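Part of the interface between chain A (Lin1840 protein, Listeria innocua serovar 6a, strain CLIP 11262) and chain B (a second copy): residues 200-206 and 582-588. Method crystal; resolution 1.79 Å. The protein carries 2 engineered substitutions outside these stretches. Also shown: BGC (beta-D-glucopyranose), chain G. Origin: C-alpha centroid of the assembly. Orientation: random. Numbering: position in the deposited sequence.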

ATOM      1  N   GLU A 200       4.863  -4.346  -2.303  1.00  7.04           N
ATOM      2  CA  GLU A 200       4.474  -2.953  -2.446  1.00  8.20           C
ATOM      3  C   GLU A 200       4.298  -2.597  -3.920  1.00  7.10           C
ATOM      4  O   GLU A 200       5.082  -2.994  -4.792  1.00  6.57           O
ATOM      5  N   ALA A 201       3.190  -1.897  -4.167  1.00  7.97           N
ATOM      6  CA  ALA A 201       2.776  -1.376  -5.457  1.00  7.91           C
ATOM      7  C   ALA A 201       2.558  -2.488  -6.491  1.00  9.04           C
ATOM      8  O   ALA A 201       2.640  -2.215  -7.645  1.00  9.52           O
ATOM      9  N   GLY A 202       2.333  -3.736  -6.055  1.00  6.95           N
ATOM     10  CA  GLY A 202       2.107  -4.826  -6.965  1.00  8.40           C
ATOM     11  C   GLY A 202       3.367  -5.279  -7.713  1.00  7.11           C
ATOM     12  O   GLY A 202       3.299  -6.090  -8.562  1.00  5.69           O
ATOM     13  N   LEU A 203       4.534  -4.736  -7.326  1.00  7.09           N
ATOM     14  CA  LEU A 203       5.746  -4.881  -8.101  1.00  7.30           C
ATOM     15  C   LEU A 203       6.478  -6.185  -7.677  1.00  5.79           C
ATOM     16  O   LEU A 203       6.685  -6.450  -6.518  1.00  7.48           O
ATOM     17  N   GLU A 204       6.805  -7.027  -8.634  1.00  5.99           N
ATOM     18  CA  GLU A 204       7.413  -8.312  -8.282  1.00  5.17           C
ATOM     19  C   GLU A 204       8.650  -8.187  -7.442  1.00  4.69           C
ATOM     20  O   GLU A 204       9.522  -7.347  -7.644  1.00  5.20           O
ATOM     21  N   TYR A 205       8.714  -9.048  -6.430  1.00  5.60           N
ATOM     22  CA  TYR A 205       9.838  -9.176  -5.465  1.00  5.80           C
ATOM     23  C   TYR A 205       9.969  -8.012  -4.564  1.00  5.88           C
ATOM     24  O   TYR A 205      10.955  -7.967  -3.799  1.00  7.35           O
ATOM     25  N   ASN A 206       9.081  -7.024  -4.678  1.00  6.26           N
ATOM     26  CA  ASN A 206       9.272  -5.757  -3.976  1.00  6.86           C
ATOM     27  C   ASN A 206       8.984  -5.852  -2.460  1.00  7.56           C
ATOM     28  O   ASN A 206       8.413  -6.849  -1.973  1.00  6.58           O
TER
ATOM     29  N   ARG B 582      13.154 -11.197 -17.795  1.00 12.25           N
ATOM     30  CA  ARG B 582      11.844 -11.395 -17.189  1.00 11.81           C
ATOM     31  C   ARG B 582      11.902 -11.420 -15.661  1.00  9.60           C
ATOM     32  O   ARG B 582      11.208 -10.683 -14.993  1.00 10.39           O
ATOM     33  N   TYR B 583      12.812 -12.197 -15.098  1.00 10.20           N
ATOM     34  CA  TYR B 583      12.760 -12.554 -13.701  1.00  9.66           C
ATOM     35  C   TYR B 583      13.522 -11.518 -12.828  1.00  9.84           C
ATOM     36  O   TYR B 583      14.442 -11.837 -12.020  1.00 11.90           O
ATOM     37  N   VAL B 584      13.127 -10.260 -12.938  1.00  8.71           N
ATOM     38  CA  VAL B 584      13.685  -9.167 -12.067  1.00  9.78           C
ATOM     39  C   VAL B 584      12.551  -8.256 -11.658  1.00  8.14           C
ATOM     40  O   VAL B 584      11.506  -8.300 -12.259  1.00  8.31           O
ATOM     41  N   SER B 585      12.724  -7.450 -10.644  1.00  8.76           N
ATOM     42  CA  SER B 585      11.695  -6.566 -10.148  1.00  8.40           C
ATOM     43  C   SER B 585      11.404  -5.458 -11.160  1.00  8.73           C
ATOM     44  O   SER B 585      12.224  -4.512 -11.331  1.00  8.17           O
ATOM     45  N   HIS B 586      10.279  -5.607 -11.883  1.00  7.60           N
ATOM     46  CA  HIS B 586       9.861  -4.638 -12.864  1.00  7.95           C
ATOM     47  C   HIS B 586       8.392  -4.791 -13.156  1.00  7.65           C
ATOM     48  O   HIS B 586       7.786  -5.784 -12.734  1.00  7.15           O
ATOM     49  N   TYR B 587       7.833  -3.804 -13.819  1.00  6.62           N
ATOM     50  CA  TYR B 587       6.518  -3.863 -14.369  1.00  8.10           C
ATOM     51  C   TYR B 587       6.572  -4.203 -15.911  1.00  7.95           C
ATOM     52  O   TYR B 587       7.460  -3.727 -16.644  1.00  7.95           O
ATOM     53  N   LEU B 588       5.554  -4.911 -16.380  1.00  7.66           N
ATOM     54  CA  LEU B 588       5.457  -5.196 -17.814  1.00  8.37           C
ATOM     55  C   LEU B 588       5.121  -3.950 -18.601  1.00  8.48           C
ATOM     56  O   LEU B 588       5.513  -3.832 -19.774  1.00 11.23           O
TER

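Two irregular loops from two copies of the same protein run in nearly opposite directions and pack mainly through L203(A), Y205(A), S585(B) and Y587(B), with two side-chain hydroxyls of chain B pinned to backbone carbonyls of chain A. The end-to-end directions differ by 173°, and together the stretches bury 419 Å².

Y587(B) lies at one end of the contact. Its chi1 is m (-69°). The CA-to-CB bond points sideways, but the end of the side chain comes nearer to chain A. There the OH of Y587(B) donates a hydrogen bond to O of A201(A), 2.8 Å away. CB of A201(A) points toward chain B and sits 3.2 Å from the same OH of Y587(B).

L203(A) covers the ring of Y587(B). Its rotamer is t, p. CD1 of L203(A) is 3.9 Å from the ring centroid of Y587(B) and 13° off the ring normal, a CH-pi contact over one face. The same methyl, CD1 of L203(A), also meets the backbone at C of H586(B), at 3.3 Å. CG of L203(A) is 3.6 Å from OG of S585(B).

S585(B), chi1 t, makes the second polar link. Its OG donates a hydrogen bond to O of E204(A) at 2.8 Å. CA of S585(B) adds a CA-H...O contact to that O of E204(A), at 3.4 Å.

Y205(A) points toward chain B with chi1 m (-41°). The backbone of chain B meets the edge of its ring: CE2 of Y205(A) is 3.5 Å from C of V584(B), and CD2 of Y205(A) is 3.6 Å from N of S585(B). The OH of Y205(A) reaches the edge of the Y583(B) ring, 3.7 Å from CD1 of Y583(B). That hydroxyl is hydrogen-bonded elsewhere in the structure.

Y583(B), chi1 m, also borders the bound glucose. BGC C2 lies over one face of its ring, and CB of Y583(B) is 3.1 Å from BGC O3.

Other side chains brace their own loops. L203(A) to N206(A) form a type II turn, closed by N of N206(A) to O of L203(A) at 3.1 Å. ND2 of N206(A) donates to O of E200(A) at 2.9 Å. The end of E204(A) leads away from chain B, and its OE2 accepts from N of Y205(A) at 3.0 Å. H586(B), chi1 p, points away from chain A; its ND1 donates to O of V584(B) at 2.7 Å.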

ATOM      1  CB  GLU A 200       5.505  -2.020  -1.790  1.00 10.14           C
ATOM      2  CG  GLU A 200       5.093  -0.620  -1.449  1.00 12.85           C
ATOM      3  CD  GLU A 200       6.084  -0.031  -0.432  1.00 15.00           C
ATOM      4  OE1 GLU A 200       7.057   0.431  -1.001  1.00 11.12           O
ATOM      5  OE2 GLU A 200       5.848  -0.104   0.872  1.00 18.31           O
ATOM      6  CB  ALA A 201       3.772  -0.325  -5.974  1.00  7.58           C
ATOM      7  CB  LEU A 203       6.638  -3.615  -7.871  1.00  8.31           C
ATOM      8  CG  LEU A 203       8.007  -3.607  -8.474  1.00  9.47           C
ATOM      9  CD1 LEU A 203       7.941  -3.826  -9.999  1.00 10.49           C
ATOM     10  CD2 LEU A 203       8.732  -2.286  -8.118  1.00 10.75           C
ATOM     11  CB  GLU A 204       7.701  -9.133  -9.547  1.00  5.36           C
ATOM     12  CG  GLU A 204       8.033 -10.528  -9.261  1.00  5.35           C
ATOM     13  CD  GLU A 204       6.903 -11.223  -8.588  1.00  5.80           C
ATOM     14  OE1 GLU A 204       5.935 -11.691  -9.259  1.00  6.61           O
ATOM     15  OE2 GLU A 204       6.882 -11.313  -7.305  1.00  7.45           O
ATOM     16  CB  TYR A 205      11.193  -9.465  -6.146  1.00  7.17           C
ATOM     17  CG  TYR A 205      11.149 -10.457  -7.310  1.00  6.57           C
ATOM     18  CD1 TYR A 205      10.823 -11.782  -7.100  1.00  7.80           C
ATOM     19  CD2 TYR A 205      11.410 -10.044  -8.579  1.00  7.93           C
ATOM     20  CE1 TYR A 205      10.776 -12.674  -8.154  1.00  8.54           C
ATOM     21  CE2 TYR A 205      11.326 -10.914  -9.673  1.00  6.19           C
ATOM     22  CZ  TYR A 205      11.056 -12.235  -9.419  1.00  7.71           C
ATOM     23  OH  TYR A 205      11.008 -13.179 -10.383  1.00  8.71           O
ATOM     24  CB  ASN A 206       8.391  -4.668  -4.598  1.00  7.75           C
ATOM     25  CG  ASN A 206       8.844  -3.268  -4.285  1.00  7.99           C
ATOM     26  OD1 ASN A 206      10.011  -3.004  -3.916  1.00  9.99           O
ATOM     27  ND2 ASN A 206       7.914  -2.333  -4.427  1.00  7.91           N
TER
ATOM     28  CB  ARG B 582      11.193 -12.678 -17.767  1.00 14.72           C
ATOM     29  CG  ARG B 582       9.943 -13.172 -17.026  1.00 18.88           C
ATOM     30  CD  ARG B 582       8.731 -12.341 -17.268  1.00 15.82           C
ATOM     31  NE  ARG B 582       7.530 -12.904 -16.600  1.00 15.66           N
ATOM     32  CZ  ARG B 582       6.283 -12.765 -17.059  1.00 11.33           C
ATOM     33  NH1 ARG B 582       5.243 -13.169 -16.343  1.00  9.33           N
ATOM     34  NH2 ARG B 582       6.064 -12.180 -18.237  1.00 15.06           N
ATOM     35  CB  TYR B 583      13.180 -14.030 -13.525  1.00 10.12           C
ATOM     36  CG  TYR B 583      12.123 -14.904 -14.145  1.00 10.37           C
ATOM     37  CD1 TYR B 583      10.868 -15.056 -13.530  1.00 12.16           C
ATOM     38  CD2 TYR B 583      12.336 -15.587 -15.333  1.00 12.00           C
ATOM     39  CE1 TYR B 583       9.883 -15.820 -14.095  1.00 13.48           C
ATOM     40  CE2 TYR B 583      11.317 -16.340 -15.961  1.00 12.29           C
ATOM     41  CZ  TYR B 583      10.138 -16.494 -15.313  1.00 15.09           C
ATOM     42  OH  TYR B 583       9.122 -17.208 -15.918  1.00 15.79           O
ATOM     43  CB  VAL B 584      14.802  -8.279 -12.744  1.00 12.28           C
ATOM     44  CG1 VAL B 584      16.005  -9.123 -13.169  1.00 12.83           C
ATOM     45  CG2 VAL B 584      14.296  -7.458 -13.910  1.00 14.15           C
ATOM     46  CB  SER B 585      12.197  -5.910  -8.827  1.00  9.69           C
ATOM     47  OG  SER B 585      11.221  -5.139  -8.244  1.00  8.96           O
ATOM     48  CB  HIS B 586      10.673  -4.825 -14.137  1.00  8.74           C
ATOM     49  CG  HIS B 586      10.249  -6.002 -14.966  1.00  9.17           C
ATOM     50  ND1 HIS B 586      10.415  -7.283 -14.569  1.00 12.79           N
ATOM     51  CD2 HIS B 586       9.692  -6.067 -16.219  1.00 10.83           C
ATOM     52  CE1 HIS B 586       9.939  -8.111 -15.500  1.00 11.08           C
ATOM     53  NE2 HIS B 586       9.508  -7.388 -16.518  1.00 13.18           N
ATOM     54  CB  TYR B 587       5.832  -2.527 -14.236  1.00  7.65           C
ATOM     55  CG  TYR B 587       5.460  -2.093 -12.816  1.00  7.36           C
ATOM     56  CD1 TYR B 587       4.384  -2.647 -12.152  1.00  7.42           C
ATOM     57  CD2 TYR B 587       6.235  -1.176 -12.181  1.00  8.23           C
ATOM     58  CE1 TYR B 587       4.003  -2.158 -10.911  1.00  8.62           C
ATOM     59  CE2 TYR B 587       5.911  -0.706 -10.936  1.00 10.48           C
ATOM     60  CZ  TYR B 587       4.817  -1.259 -10.277  1.00  8.22           C
ATOM     61  OH  TYR B 587       4.575  -0.761  -9.036  1.00 10.23           O
ATOM     62  CB  LEU B 588       4.418  -6.283 -18.101  1.00  8.18           C
ATOM     63  CG  LEU B 588       4.571  -7.661 -17.508  1.00  8.68           C
ATOM     64  CD1 LEU B 588       3.388  -8.519 -17.866  1.00  9.40           C
ATOM     65  CD2 LEU B 588       5.879  -8.298 -17.904  1.00 10.91           C
TER
HETATM   66  C2  BGC G 801      14.241 -18.477 -13.343  1.00 15.65           C
HETATM   67  C3  BGC G 801      14.056 -17.826 -11.930  1.00 16.23           C
HETATM   68  C4  BGC G 801      12.614 -18.042 -11.341  1.00 14.35           C
HETATM   69  C5  BGC G 801      12.319 -19.555 -11.458  1.00 15.35           C
HETATM   70  C6  BGC G 801      10.955 -19.814 -10.905  1.00 15.55           C
HETATM   71  C1  BGC G 801      13.917 -19.922 -13.216  1.00 16.17           C
HETATM   72  O1  BGC G 801      14.150 -20.607 -14.471  1.00 19.65           O
HETATM   73  O2  BGC G 801      15.572 -18.324 -13.826  1.00 21.38           O
HETATM   74  O3  BGC G 801      14.387 -16.423 -12.007  1.00 19.15           O
HETATM   75  O4  BGC G 801      12.446 -17.501  -9.977  1.00 11.67           O
HETATM   76  O5  BGC G 801      12.561 -20.056 -12.814  1.00 15.20           O
HETATM   77  O6  BGC G 801      10.016 -19.180 -11.769  1.00 18.49           O